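PDB 2VVE: spike protein P1 from Pseudoalteromonas phage pm2, which forms the receptor-binding spike at the fivefold vertices of the virion, its C-terminal part binding the receptor and its N-terminal part associating with the capsid vertex. Local coordinates for residues 56-61 and 79-84; 97-102 and 209-214; 109-114 and 222-227; 121-126 and 244-249; 159-164 and 168-173. All coordinates share one frame; numbering follows the deposited sequence.

Contact 1: residues 56-61 and 79-84; sequences GIVDGG and NYWVSD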
# COMPACT_ATOMS: atom_id res chain seq x y z
N GLY A 56 -20.54 -16.65 -15.98
CA GLY A 56 -19.67 -15.83 -15.13
C GLY A 56 -18.27 -16.37 -14.92
O GLY A 56 -17.53 -15.86 -14.08
N ILE A 57 -17.91 -17.40 -15.68
CA ILE A 57 -16.57 -17.97 -15.64
C ILE A 57 -15.83 -17.54 -16.90
O ILE A 57 -16.17 -17.98 -18.00
CB ILE A 57 -16.60 -19.52 -15.54
CG1 ILE A 57 -17.41 -19.97 -14.32
CG2 ILE A 57 -15.17 -20.10 -15.51
CD1 ILE A 57 -17.99 -21.37 -14.42
N VAL A 58 -14.83 -16.69 -16.74
CA VAL A 58 -14.05 -16.19 -17.87
C VAL A 58 -13.06 -17.24 -18.33
O VAL A 58 -12.29 -17.79 -17.54
CB VAL A 58 -13.30 -14.87 -17.52
CG1 VAL A 58 -12.39 -14.44 -18.68
CG2 VAL A 58 -14.30 -13.77 -17.18
N ASP A 59 -13.09 -17.53 -19.63
CA ASP A 59 -12.08 -18.38 -20.24
C ASP A 59 -11.38 -17.59 -21.35
O ASP A 59 -12.03 -16.84 -22.08
CB ASP A 59 -12.73 -19.65 -20.80
CG ASP A 59 -11.72 -20.59 -21.44
OD1 ASP A 59 -10.71 -20.94 -20.78
OD2 ASP A 59 -11.94 -20.99 -22.60
N GLY A 60 -10.07 -17.78 -21.47
CA GLY A 60 -9.27 -17.02 -22.43
C GLY A 60 -9.07 -15.57 -22.03
O GLY A 60 -8.85 -14.71 -22.87
N GLY A 61 -9.14 -15.31 -20.73
CA GLY A 61 -8.89 -13.96 -20.21
C GLY A 61 -7.88 -14.01 -19.08
O GLY A 61 -7.57 -15.09 -18.58
N ASN A 79 -10.86 -7.54 -25.95
CA ASN A 79 -12.13 -7.72 -25.21
C ASN A 79 -11.97 -7.61 -23.71
O ASN A 79 -10.91 -7.92 -23.17
CB ASN A 79 -12.71 -9.09 -25.55
CG ASN A 79 -13.20 -9.18 -26.98
OD1 ASN A 79 -13.85 -8.26 -27.47
ND2 ASN A 79 -12.90 -10.28 -27.66
N TYR A 80 -13.05 -7.20 -23.03
CA TYR A 80 -13.06 -7.16 -21.58
C TYR A 80 -14.29 -7.89 -21.02
O TYR A 80 -15.28 -8.10 -21.74
CB TYR A 80 -13.01 -5.71 -21.04
CG TYR A 80 -14.32 -4.95 -21.18
CD1 TYR A 80 -14.56 -4.16 -22.30
CD2 TYR A 80 -15.30 -5.01 -20.19
CE1 TYR A 80 -15.77 -3.45 -22.44
CE2 TYR A 80 -16.53 -4.31 -20.33
CZ TYR A 80 -16.74 -3.54 -21.46
OH TYR A 80 -17.92 -2.84 -21.63
N TRP A 81 -14.20 -8.27 -19.75
CA TRP A 81 -15.36 -8.69 -18.95
C TRP A 81 -15.19 -8.17 -17.53
O TRP A 81 -14.09 -8.25 -16.95
CB TRP A 81 -15.47 -10.22 -18.93
CG TRP A 81 -16.67 -10.74 -18.18
CD1 TRP A 81 -17.87 -11.09 -18.71
CD2 TRP A 81 -16.78 -10.97 -16.76
NE1 TRP A 81 -18.74 -11.52 -17.72
CE2 TRP A 81 -18.09 -11.45 -16.51
CE3 TRP A 81 -15.90 -10.81 -15.68
CZ2 TRP A 81 -18.53 -11.78 -15.23
CZ3 TRP A 81 -16.36 -11.13 -14.40
CH2 TRP A 81 -17.66 -11.62 -14.19
N VAL A 82 -16.27 -7.63 -16.96
CA VAL A 82 -16.27 -7.19 -15.55
C VAL A 82 -17.44 -7.77 -14.76
O VAL A 82 -17.36 -7.92 -13.54
CB VAL A 82 -16.26 -5.64 -15.38
CG1 VAL A 82 -14.95 -5.05 -15.91
CG2 VAL A 82 -17.48 -4.99 -16.05
N SER A 83 -18.53 -8.08 -15.46
CA SER A 83 -19.78 -8.41 -14.77
C SER A 83 -20.82 -8.99 -15.73
O SER A 83 -20.82 -8.65 -16.91
CB SER A 83 -20.34 -7.15 -14.10
OG SER A 83 -21.61 -7.41 -13.54
N ASP A 84 -21.69 -9.85 -15.21
CA ASP A 84 -22.87 -10.31 -15.95
C ASP A 84 -24.17 -9.65 -15.51
O ASP A 84 -25.25 -10.06 -15.95
CB ASP A 84 -23.00 -11.83 -15.87
CG ASP A 84 -21.94 -12.56 -16.66
OD1 ASP A 84 -21.61 -12.13 -17.80
OD2 ASP A 84 -21.44 -13.57 -16.14
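Trp81, Gly56 and Val58 account for most of the surface hidden where the 56-61 loop lies over the end of strand 78-81. Val58 sends its CG2 methyl to the indole, reaching CE3 at 3.7 Å; it comes obliquely to the rim near CE3 and CD2, 3.5 Å from the ring plane, while the backbone N of Ser83 lies 3.4 Å from the plane on the opposite face. A chi1 of -177° points the Trp81 indole away from its own backbone N and across to the loop. There a hydrogen bond in the ring plane steadies it: NE1 donates to Asp84 OD1 at 2.9 Å, nearly straight at 167°, though the acceptor is met from well above its carboxylate plane.

Both segments belong to the second jelly-roll domain of the spike, in which strand 78-81 runs antiparallel to 44-47, and Trp45 of that neighbouring strand meets Trp81 edge to face. The other carboxylate oxygen, Asp84 OD2, comes to 3.0 Å from Gly56 CA. It is also close to the Gly56 N, but the angle is too poor for a hydrogen bond. Gly56 CA itself rests 4.2 Å from Trp81 CZ2, at the far end of the indole from the strand backbone.

Contact 2: residues 97-102 and 209-214; sequences AKYAQN and TELDYD. With CA (calcium ion), chain C.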
# COMPACT_ATOMS: atom_id res chain seq x y z
N ALA A 97 -39.80 -2.20 5.89
CA ALA A 97 -39.06 -0.96 6.08
C ALA A 97 -39.58 -0.23 7.32
O ALA A 97 -40.76 -0.36 7.67
CB ALA A 97 -39.21 -0.07 4.86
N LYS A 98 -38.72 0.55 7.97
CA LYS A 98 -39.15 1.31 9.15
C LYS A 98 -39.80 2.65 8.83
O LYS A 98 -39.49 3.30 7.82
CB LYS A 98 -37.99 1.48 10.14
CG LYS A 98 -37.49 0.14 10.66
CD LYS A 98 -36.24 0.22 11.51
CE LYS A 98 -35.94 -1.16 12.06
NZ LYS A 98 -34.78 -1.22 12.99
N TYR A 99 -40.74 3.05 9.70
CA TYR A 99 -41.20 4.43 9.72
C TYR A 99 -40.05 5.36 10.10
O TYR A 99 -39.37 5.14 11.12
CB TYR A 99 -42.31 4.63 10.75
CG TYR A 99 -43.58 3.84 10.54
CD1 TYR A 99 -44.50 4.21 9.57
CD2 TYR A 99 -43.88 2.75 11.36
CE1 TYR A 99 -45.70 3.50 9.40
CE2 TYR A 99 -45.07 2.03 11.20
CZ TYR A 99 -45.97 2.41 10.22
OH TYR A 99 -47.14 1.71 10.04
N ALA A 100 -39.85 6.41 9.32
CA ALA A 100 -38.81 7.40 9.68
C ALA A 100 -39.15 8.82 9.27
O ALA A 100 -39.51 9.08 8.11
CB ALA A 100 -37.45 6.99 9.10
N GLN A 101 -39.02 9.73 10.24
CA GLN A 101 -39.02 11.16 9.97
C GLN A 101 -37.61 11.56 9.59
O GLN A 101 -36.66 10.81 9.81
CB GLN A 101 -39.46 11.96 11.20
CG GLN A 101 -40.84 11.60 11.68
CD GLN A 101 -41.32 12.47 12.80
OE1 GLN A 101 -42.11 13.39 12.57
NE2 GLN A 101 -40.87 12.20 14.01
N ASN A 102 -37.46 12.74 9.00
CA ASN A 102 -36.15 13.16 8.57
C ASN A 102 -35.34 13.72 9.74
O ASN A 102 -35.30 14.93 9.97
CB ASN A 102 -36.23 14.12 7.38
CG ASN A 102 -34.87 14.37 6.76
OD1 ASN A 102 -33.84 13.88 7.26
ND2 ASN A 102 -34.84 15.13 5.67
N THR A 209 -42.51 7.14 5.08
CA THR A 209 -42.58 8.49 5.67
C THR A 209 -43.91 8.80 6.36
O THR A 209 -44.03 9.80 7.08
CB THR A 209 -42.32 9.62 4.63
OG1 THR A 209 -43.35 9.62 3.63
CG2 THR A 209 -40.96 9.48 3.97
N GLU A 210 -44.90 7.95 6.12
CA GLU A 210 -46.26 8.22 6.58
C GLU A 210 -46.58 7.25 7.71
O GLU A 210 -46.55 6.03 7.52
CB GLU A 210 -47.26 8.07 5.43
CG GLU A 210 -48.71 8.36 5.78
CD GLU A 210 -49.00 9.83 6.01
OE1 GLU A 210 -48.44 10.68 5.28
OE2 GLU A 210 -49.79 10.14 6.93
N LEU A 211 -46.84 7.81 8.90
CA LEU A 211 -47.28 7.02 10.04
C LEU A 211 -48.79 7.26 10.18
O LEU A 211 -49.22 8.30 10.67
CB LEU A 211 -46.50 7.42 11.30
CG LEU A 211 -46.85 6.75 12.64
CD1 LEU A 211 -46.72 5.23 12.57
CD2 LEU A 211 -45.99 7.30 13.76
N ASP A 212 -49.57 6.29 9.72
CA ASP A 212 -51.03 6.42 9.62
C ASP A 212 -51.66 6.38 11.01
O ASP A 212 -51.29 5.56 11.85
CB ASP A 212 -51.60 5.31 8.72
CG ASP A 212 -53.06 5.52 8.39
OD1 ASP A 212 -53.91 5.35 9.29
OD2 ASP A 212 -53.38 5.82 7.22
N TYR A 213 -52.60 7.30 11.25
CA TYR A 213 -53.32 7.39 12.52
C TYR A 213 -53.89 6.04 12.97
O TYR A 213 -53.81 5.69 14.16
CB TYR A 213 -54.44 8.44 12.39
CG TYR A 213 -55.40 8.50 13.56
CD1 TYR A 213 -55.07 9.20 14.72
CD2 TYR A 213 -56.64 7.87 13.50
CE1 TYR A 213 -55.95 9.26 15.80
CE2 TYR A 213 -57.53 7.92 14.57
CZ TYR A 213 -57.18 8.62 15.72
OH TYR A 213 -58.05 8.68 16.78
N ASP A 214 -54.44 5.29 12.02
CA ASP A 214 -55.09 4.01 12.29
C ASP A 214 -54.10 2.95 12.76
O ASP A 214 -54.45 2.10 13.58
CB ASP A 214 -55.84 3.53 11.05
CG ASP A 214 -56.94 4.49 10.63
OD1 ASP A 214 -57.75 4.91 11.48
OD2 ASP A 214 -57.01 4.82 9.43
CA CA C . -55.84 5.73 7.68
O HOH W 1 -49.01 3.38 8.90
O HOH W 2 -55.76 6.28 5.67
O HOH W 3 -55.77 7.92 8.64
O HOH W 4 -58.10 6.32 7.15
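The Tyr99 ring carries Leu211 CD1 over one face and the backbone oxygen of Glu210 at its edge. The methyl is almost exactly centred, 3.6 Å from the ring centroid and only 6° off the normal, a textbook CH-pi contact. Glu210 O lies near the ring plane, 3.3 Å from Tyr99 CE1, where it faces the ring's C-H edge. With chi1 at 178°, the leucine branch extends away from its own backbone N and lies crosswise over the ring. Beyond the ring, Tyr99 OH hydrogen-bonds His221 and, at 2.8 Å, a water, which in turn takes the N-H of Asp212.

Asp212 itself belongs to the calcium site, at the start of helix 213-219. It chelates the ion with both carboxylate oxygens, each at 2.5 Å, and Asp214 OD2 binds it at 2.3 Å; three waters and the backbone oxygen of Ser150 complete the shell. Asp212 is also the helix N-cap: its OD1 takes the N-H of Asp214 on the anti lone pair, at 2.8 Å. One carboxylate thus grips metal and helix together, and the calcium probably offsets the repulsion expected between two acids whose oxygens lie so close.

Contact 3: residues 109-114 and 222-227; sequences EANNVP and DWYDES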
# COMPACT_ATOMS: atom_id res chain seq x y z
N GLU A 109 -29.26 5.74 11.54
CA GLU A 109 -28.31 4.65 11.76
C GLU A 109 -28.41 4.16 13.21
O GLU A 109 -28.36 2.96 13.47
CB GLU A 109 -26.87 5.08 11.41
CG GLU A 109 -26.66 5.39 9.94
CD GLU A 109 -25.21 5.67 9.60
OE1 GLU A 109 -24.32 5.38 10.42
OE2 GLU A 109 -24.96 6.21 8.50
N ALA A 110 -28.58 5.10 14.15
CA ALA A 110 -28.68 4.75 15.58
C ALA A 110 -29.89 3.85 15.86
O ALA A 110 -29.89 3.06 16.81
CB ALA A 110 -28.74 6.02 16.44
N ASN A 111 -30.92 4.01 15.03
CA ASN A 111 -32.17 3.30 15.21
C ASN A 111 -32.32 2.16 14.21
O ASN A 111 -33.43 1.65 13.99
CB ASN A 111 -33.33 4.29 15.12
CG ASN A 111 -33.52 5.06 16.41
OD1 ASN A 111 -34.08 4.53 17.38
ND2 ASN A 111 -33.04 6.30 16.45
N ASN A 112 -31.19 1.74 13.66
CA ASN A 112 -31.10 0.58 12.78
C ASN A 112 -32.00 0.62 11.56
O ASN A 112 -32.64 -0.39 11.23
CB ASN A 112 -31.32 -0.71 13.59
CG ASN A 112 -30.19 -0.98 14.56
OD1 ASN A 112 -29.10 -0.40 14.45
ND2 ASN A 112 -30.44 -1.86 15.52
N VAL A 113 -32.05 1.78 10.90
CA VAL A 113 -32.70 1.87 9.59
C VAL A 113 -31.68 1.43 8.52
O VAL A 113 -30.66 2.10 8.33
CB VAL A 113 -33.22 3.31 9.30
CG1 VAL A 113 -33.86 3.40 7.89
CG2 VAL A 113 -34.19 3.78 10.40
N PRO A 114 -31.92 0.27 7.85
CA PRO A 114 -30.98 -0.18 6.82
C PRO A 114 -30.74 0.84 5.71
O PRO A 114 -31.67 1.55 5.28
CB PRO A 114 -31.65 -1.45 6.27
CG PRO A 114 -32.41 -1.98 7.44
CD PRO A 114 -32.98 -0.72 8.06
N ASP A 222 -45.21 3.21 15.83
CA ASP A 222 -44.56 4.47 16.15
C ASP A 222 -43.33 4.60 15.27
O ASP A 222 -42.94 3.64 14.60
CB ASP A 222 -44.16 4.51 17.63
CG ASP A 222 -43.84 5.91 18.12
OD1 ASP A 222 -44.13 6.90 17.41
OD2 ASP A 222 -43.28 6.03 19.23
N TRP A 223 -42.73 5.79 15.27
CA TRP A 223 -41.50 6.01 14.49
C TRP A 223 -40.43 4.97 14.80
O TRP A 223 -40.26 4.55 15.95
CB TRP A 223 -40.99 7.44 14.68
CG TRP A 223 -42.02 8.45 14.21
CD1 TRP A 223 -42.76 9.27 14.98
CD2 TRP A 223 -42.44 8.68 12.85
NE1 TRP A 223 -43.61 10.03 14.21
CE2 TRP A 223 -43.43 9.68 12.89
CE3 TRP A 223 -42.06 8.14 11.61
CZ2 TRP A 223 -44.07 10.17 11.73
CZ3 TRP A 223 -42.68 8.63 10.45
CH2 TRP A 223 -43.68 9.63 10.53
N TYR A 224 -39.73 4.54 13.74
CA TYR A 224 -38.67 3.51 13.78
C TYR A 224 -39.19 2.06 13.92
O TYR A 224 -38.40 1.11 13.87
CB TYR A 224 -37.58 3.83 14.83
CG TYR A 224 -36.85 5.15 14.61
CD1 TYR A 224 -36.17 5.39 13.41
CD2 TYR A 224 -36.83 6.14 15.59
CE1 TYR A 224 -35.50 6.58 13.20
CE2 TYR A 224 -36.16 7.34 15.38
CZ TYR A 224 -35.50 7.55 14.18
OH TYR A 224 -34.83 8.72 13.94
N ASP A 225 -40.51 1.89 14.09
CA ASP A 225 -41.12 0.56 14.06
C ASP A 225 -41.21 0.09 12.61
O ASP A 225 -41.12 0.90 11.69
CB ASP A 225 -42.55 0.59 14.62
CG ASP A 225 -42.61 0.63 16.15
OD1 ASP A 225 -41.57 0.46 16.82
OD2 ASP A 225 -43.71 0.85 16.68
N GLU A 226 -41.42 -1.21 12.42
CA GLU A 226 -41.63 -1.75 11.07
C GLU A 226 -43.01 -1.34 10.54
O GLU A 226 -44.02 -1.47 11.22
CB GLU A 226 -41.42 -3.27 11.04
CG GLU A 226 -39.94 -3.65 11.22
CD GLU A 226 -39.59 -5.06 10.76
OE1 GLU A 226 -40.42 -5.98 10.90
OE2 GLU A 226 -38.45 -5.25 10.27
N SER A 227 -43.00 -0.80 9.32
CA SER A 227 -44.21 -0.27 8.67
C SER A 227 -44.93 -1.38 7.92
O SER A 227 -44.65 -2.56 8.14
CB SER A 227 -43.85 0.89 7.73
OG SER A 227 -43.14 0.44 6.59
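Asn111 and Tyr224 both hold CG anti to the carbonyl carbon (chi1 -80° in the asparagine), and from facing backbones these torsions bring a carboxamide flat onto a phenol ring. The chi2 of Asn111, -78°, then turns the amide until its plane is only 5° from that of the ring. The result is an amide-on-ring stack: Asn111 CG lies 3.5 Å above the ring, over its centre, and ND2 is 3.5 Å from Tyr224 CE2, towards the hydroxyl end. Asn111 CB adds a CH-pi contact on the same face, 3.6 Å from the centroid. The amide is not left to rotate, because ND2 also hydrogen-bonds the carbonyl of Ala107 back in the helix. At the ring's edge, near its plane, Val113 CG2 touches Tyr224 CD1 at 3.9 Å, and the same valine packs on Phe205 and Val207 of strand 200-208.

On the other segment, Tyr224 occupies the third position of a type II turn from Asp222 to Asp225, with the positive phi expected there. The turn is closed by Asp225 N to Asp222 O at 3.0 Å and reinforced by Asp222 N to Asp225 OD2. Facing it, helix 105-110 ends in a Schellman motif: Asn112, with positive phi, gives its N-H to Glu109 O at 3.1 Å, and Val113 N returns to the carbonyl of Leu108. The contact therefore sets a Schellman-capped helix end against a type II beta turn, both in connections between strands of the receptor-binding part of the spike.

Contact 4: residues 121-126 and 244-249; sequences PPELDG and KGYAQI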
# COMPACT_ATOMS: atom_id res chain seq x y z
N PRO A 121 -19.44 8.43 -9.47
CA PRO A 121 -18.13 8.67 -10.08
C PRO A 121 -18.02 10.10 -10.59
O PRO A 121 -19.06 10.75 -10.80
CB PRO A 121 -18.11 7.69 -11.26
CG PRO A 121 -19.54 7.49 -11.60
CD PRO A 121 -20.29 7.55 -10.31
N PRO A 122 -16.78 10.60 -10.78
CA PRO A 122 -16.62 11.94 -11.35
C PRO A 122 -17.43 12.09 -12.63
O PRO A 122 -18.01 13.13 -12.87
CB PRO A 122 -15.12 12.02 -11.65
CG PRO A 122 -14.50 11.09 -10.67
CD PRO A 122 -15.48 9.97 -10.48
N GLU A 123 -17.47 11.02 -13.42
CA GLU A 123 -18.19 11.01 -14.68
C GLU A 123 -19.71 11.29 -14.54
O GLU A 123 -20.38 11.64 -15.52
CB GLU A 123 -17.90 9.69 -15.42
CG GLU A 123 -16.44 9.53 -15.95
CD GLU A 123 -15.38 9.13 -14.88
OE1 GLU A 123 -15.72 8.42 -13.89
OE2 GLU A 123 -14.19 9.51 -15.04
N LEU A 124 -20.25 11.15 -13.32
CA LEU A 124 -21.68 11.39 -13.03
C LEU A 124 -21.93 12.57 -12.08
O LEU A 124 -23.05 12.81 -11.61
CB LEU A 124 -22.31 10.11 -12.45
CG LEU A 124 -23.82 10.00 -12.12
CD1 LEU A 124 -24.66 9.83 -13.38
CD2 LEU A 124 -24.10 8.86 -11.14
N ASP A 125 -20.86 13.31 -11.78
CA ASP A 125 -20.93 14.48 -10.90
C ASP A 125 -21.97 15.49 -11.39
O ASP A 125 -21.79 16.10 -12.45
CB ASP A 125 -19.55 15.13 -10.77
CG ASP A 125 -19.55 16.31 -9.82
OD1 ASP A 125 -20.57 16.55 -9.13
OD2 ASP A 125 -18.51 17.01 -9.77
N GLY A 126 -23.04 15.65 -10.62
CA GLY A 126 -24.12 16.58 -10.92
C GLY A 126 -24.96 16.21 -12.13
O GLY A 126 -25.60 17.07 -12.74
N LYS A 244 -20.67 -0.34 -14.98
CA LYS A 244 -19.97 -0.88 -13.81
C LYS A 244 -18.84 0.04 -13.35
O LYS A 244 -18.28 -0.09 -12.26
CB LYS A 244 -19.44 -2.29 -14.11
CG LYS A 244 -20.45 -3.24 -14.78
CD LYS A 244 -21.74 -3.41 -13.98
CE LYS A 244 -22.86 -3.96 -14.85
NZ LYS A 244 -24.18 -3.77 -14.18
N GLY A 245 -18.51 0.99 -14.22
CA GLY A 245 -17.47 1.95 -13.94
C GLY A 245 -16.96 2.45 -15.26
O GLY A 245 -17.35 1.94 -16.33
N TYR A 246 -16.10 3.45 -15.20
CA TYR A 246 -15.50 4.00 -16.40
C TYR A 246 -14.00 3.71 -16.38
O TYR A 246 -13.31 4.10 -15.44
CB TYR A 246 -15.79 5.50 -16.52
CG TYR A 246 -17.26 5.78 -16.66
CD1 TYR A 246 -18.09 5.87 -15.54
CD2 TYR A 246 -17.84 5.93 -17.92
CE1 TYR A 246 -19.46 6.11 -15.67
CE2 TYR A 246 -19.22 6.18 -18.06
CZ TYR A 246 -20.01 6.27 -16.93
OH TYR A 246 -21.36 6.51 -17.08
N ALA A 247 -13.54 3.00 -17.40
CA ALA A 247 -12.11 2.74 -17.59
C ALA A 247 -11.45 3.98 -18.15
O ALA A 247 -11.98 4.62 -19.05
CB ALA A 247 -11.90 1.55 -18.53
N GLN A 248 -10.30 4.34 -17.59
CA GLN A 248 -9.55 5.52 -18.01
C GLN A 248 -8.59 5.08 -19.11
O GLN A 248 -7.87 4.10 -18.92
CB GLN A 248 -8.75 6.08 -16.82
CG GLN A 248 -9.60 6.51 -15.61
CD GLN A 248 -10.54 7.64 -15.95
OE1 GLN A 248 -10.21 8.53 -16.74
NE2 GLN A 248 -11.74 7.62 -15.35
N ILE A 249 -8.59 5.79 -20.24
CA ILE A 249 -7.76 5.41 -21.38
C ILE A 249 -6.94 6.58 -21.88
O ILE A 249 -7.47 7.65 -22.14
CB ILE A 249 -8.59 4.90 -22.61
CG1 ILE A 249 -9.75 3.98 -22.20
CG2 ILE A 249 -7.66 4.27 -23.70
CD1 ILE A 249 -9.33 2.64 -21.59
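Glu123 and Tyr246 make the closely packed half of this contact, with the acid's aliphatic stem laid over one face of the ring. Glu123 CB stands 4.0 Å from the ring centroid, 18° off the normal and displaced towards the rim, in a CH-pi contact; CG follows at 3.9 Å from Tyr246 CG. The glutamate stem and the tyrosine run antiparallel alongside one another. Pro121 adds a lighter touch, its CG 4.3 Å from Tyr246 CE1.

The partly exposed Glu123-Gln248 side is more thinly buried and rests on a single direct bond across the contact. A bend at chi2 (78°) carries the Glu123 carboxylate back towards the strand, where Gln248 NE2 donates to OE2 at 3.1 Å. The oxygen lies in the amide plane of the glutamine, but the donor approaches 45° out of the carboxylate plane. Gln248 is held at its other end too, its OE1 accepting from Gln16 on strand 11-19, and it packs against Arg62 of a neighbouring subunit.

Residues 122-124 form a short 3-10 turn, closed by Leu124 N to Pro121 O at 2.8 Å. This turn, between two strands of the receptor-binding part, rests on the strand 245-253 that pairs with 11-19 and 33-39 in the other jelly roll: an interface between two beta-sandwich domains.

Contact 5: residues 159-164 and 168-173; sequences ITEGDE and TLIKYT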
# COMPACT_ATOMS: atom_id res chain seq x y z
N ILE A 159 -31.58 10.65 1.32
CA ILE A 159 -30.22 10.58 0.78
C ILE A 159 -29.35 11.72 1.32
O ILE A 159 -29.78 12.88 1.33
CB ILE A 159 -30.21 10.60 -0.77
CG1 ILE A 159 -31.20 9.57 -1.33
CG2 ILE A 159 -28.78 10.39 -1.32
CD1 ILE A 159 -31.21 9.46 -2.87
N THR A 160 -28.13 11.42 1.74
CA THR A 160 -27.23 12.48 2.22
C THR A 160 -26.93 13.44 1.04
O THR A 160 -26.68 12.99 -0.07
CB THR A 160 -25.92 11.93 2.82
OG1 THR A 160 -25.25 11.12 1.85
CG2 THR A 160 -26.19 11.07 4.08
N GLU A 161 -26.98 14.75 1.28
CA GLU A 161 -26.66 15.71 0.21
C GLU A 161 -25.15 15.86 0.07
O GLU A 161 -24.63 16.09 -1.02
CB GLU A 161 -27.32 17.07 0.43
CG GLU A 161 -27.23 17.98 -0.81
CD GLU A 161 -28.18 19.15 -0.77
OE1 GLU A 161 -28.07 19.99 0.16
OE2 GLU A 161 -29.05 19.24 -1.67
N GLY A 162 -24.46 15.76 1.20
CA GLY A 162 -23.01 15.58 1.19
C GLY A 162 -22.72 14.09 1.21
O GLY A 162 -23.59 13.27 0.87
N ASP A 163 -21.51 13.74 1.62
CA ASP A 163 -21.11 12.33 1.63
C ASP A 163 -21.64 11.59 2.87
O ASP A 163 -22.44 12.13 3.63
CB ASP A 163 -19.59 12.20 1.49
CG ASP A 163 -18.82 12.90 2.60
OD1 ASP A 163 -19.41 13.25 3.64
OD2 ASP A 163 -17.60 13.11 2.42
N GLU A 164 -21.18 10.35 3.06
CA GLU A 164 -21.68 9.51 4.15
C GLU A 164 -21.28 10.00 5.56
O GLU A 164 -21.80 9.50 6.56
CB GLU A 164 -21.29 8.03 3.93
CG GLU A 164 -19.83 7.67 4.25
CD GLU A 164 -18.85 8.00 3.13
OE1 GLU A 164 -17.88 7.24 2.95
OE2 GLU A 164 -19.03 9.03 2.43
N THR A 168 -27.19 15.81 7.15
CA THR A 168 -28.48 16.18 6.58
C THR A 168 -28.90 15.26 5.43
O THR A 168 -28.07 14.84 4.60
CB THR A 168 -28.53 17.66 6.11
OG1 THR A 168 -27.60 17.86 5.05
CG2 THR A 168 -28.20 18.60 7.26
N LEU A 169 -30.19 14.95 5.40
CA LEU A 169 -30.77 14.08 4.38
C LEU A 169 -31.78 14.83 3.53
O LEU A 169 -32.49 15.71 4.05
CB LEU A 169 -31.49 12.90 5.05
CG LEU A 169 -30.69 12.06 6.05
CD1 LEU A 169 -31.58 11.07 6.76
CD2 LEU A 169 -29.56 11.36 5.36
N ILE A 170 -31.85 14.45 2.26
CA ILE A 170 -32.89 14.93 1.34
C ILE A 170 -33.90 13.80 1.11
O ILE A 170 -33.53 12.66 0.80
CB ILE A 170 -32.30 15.40 -0.01
CG1 ILE A 170 -31.14 16.39 0.21
CG2 ILE A 170 -33.40 15.96 -0.96
CD1 ILE A 170 -31.46 17.59 1.13
N LYS A 171 -35.18 14.13 1.30
CA LYS A 171 -36.25 13.18 1.08
C LYS A 171 -36.69 13.18 -0.38
O LYS A 171 -37.09 14.22 -0.91
CB LYS A 171 -37.43 13.56 1.98
CG LYS A 171 -38.74 12.82 1.67
CD LYS A 171 -39.85 13.24 2.61
CE LYS A 171 -40.33 14.67 2.34
NZ LYS A 171 -41.39 15.07 3.30
N TYR A 172 -36.65 12.01 -1.03
CA TYR A 172 -37.16 11.87 -2.41
C TYR A 172 -38.37 10.96 -2.49
O TYR A 172 -38.33 9.83 -1.98
CB TYR A 172 -36.08 11.32 -3.35
CG TYR A 172 -34.93 12.25 -3.56
CD1 TYR A 172 -34.92 13.17 -4.61
CD2 TYR A 172 -33.81 12.18 -2.73
CE1 TYR A 172 -33.85 14.03 -4.81
CE2 TYR A 172 -32.73 13.03 -2.92
CZ TYR A 172 -32.76 13.95 -3.96
OH TYR A 172 -31.68 14.80 -4.16
N THR A 173 -39.42 11.46 -3.13
CA THR A 173 -40.67 10.71 -3.30
C THR A 173 -41.21 10.82 -4.73
O THR A 173 -40.86 11.75 -5.47
CB THR A 173 -41.78 11.20 -2.32
OG1 THR A 173 -41.99 12.61 -2.50
CG2 THR A 173 -41.40 10.93 -0.85
O HOH W 5 -25.74 15.59 3.94
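Ile159 and Tyr172 lie crosswise to each other on one side of this beta hairpin, the isoleucine's CD1 reaching Tyr172 CD2 at 3.8 Å. With chi1 of -50°, CG1 of Ile159 stands anti to the carbonyl carbon and leads that methyl over to the tyrosine; Val195, on strand 189-195, packs against both. Thr160 and Leu169 point to the other side as a non-hydrogen-bonded pair, meeting obliquely through Thr160 CG2 and Leu169 CD2 at 3.6 Å, with Arg105 of the helix against them. Nearer the turn, Glu161 lays its CB 3.9 Å from Ile170 CG1, and its extended chain carries the carboxylate alongside the isoleucine's end.

In the backbone between the two faces, Ile159 and Ile170 form the antiparallel hydrogen-bonded pair: each N donates to the other's O at 2.8 Å. Beyond the Thr160-Leu169 pair the strands part, and a water accepts from Gly162 N at 3.0 Å. Thr160 OG1 bonds Gly162 O, two residues on and 2.9 Å away, and also meets Arg203 N. At the loop end of the hairpin direct backbone pairing thus gives way to other partners, with Gly162 bound at its N by water and at its O by the threonine hydroxyl.

Contact 1 lies towards one end of the elongated chain and contacts 2 and 3 towards the other, with about 44 Å between the centres of contacts 1 and 2. Contact 4 stands between the two domains, about 21 Å from contact 1 centre to centre, and touches it through Val82 CG2 and Lys244 CG, 3.7 Å apart. In the receptor-binding part, contacts 2 and 3 are neighbours with centres about 9 Å apart, joined where Tyr99 O and Tyr224 N approach to 2.7 Å. Contact 5 is nested within the chain loop closed by contact 2 and reaches it through Asn102 ND2 and Leu169 O, 2.9 Å apart. Contact 2 alone holds calcium ligands.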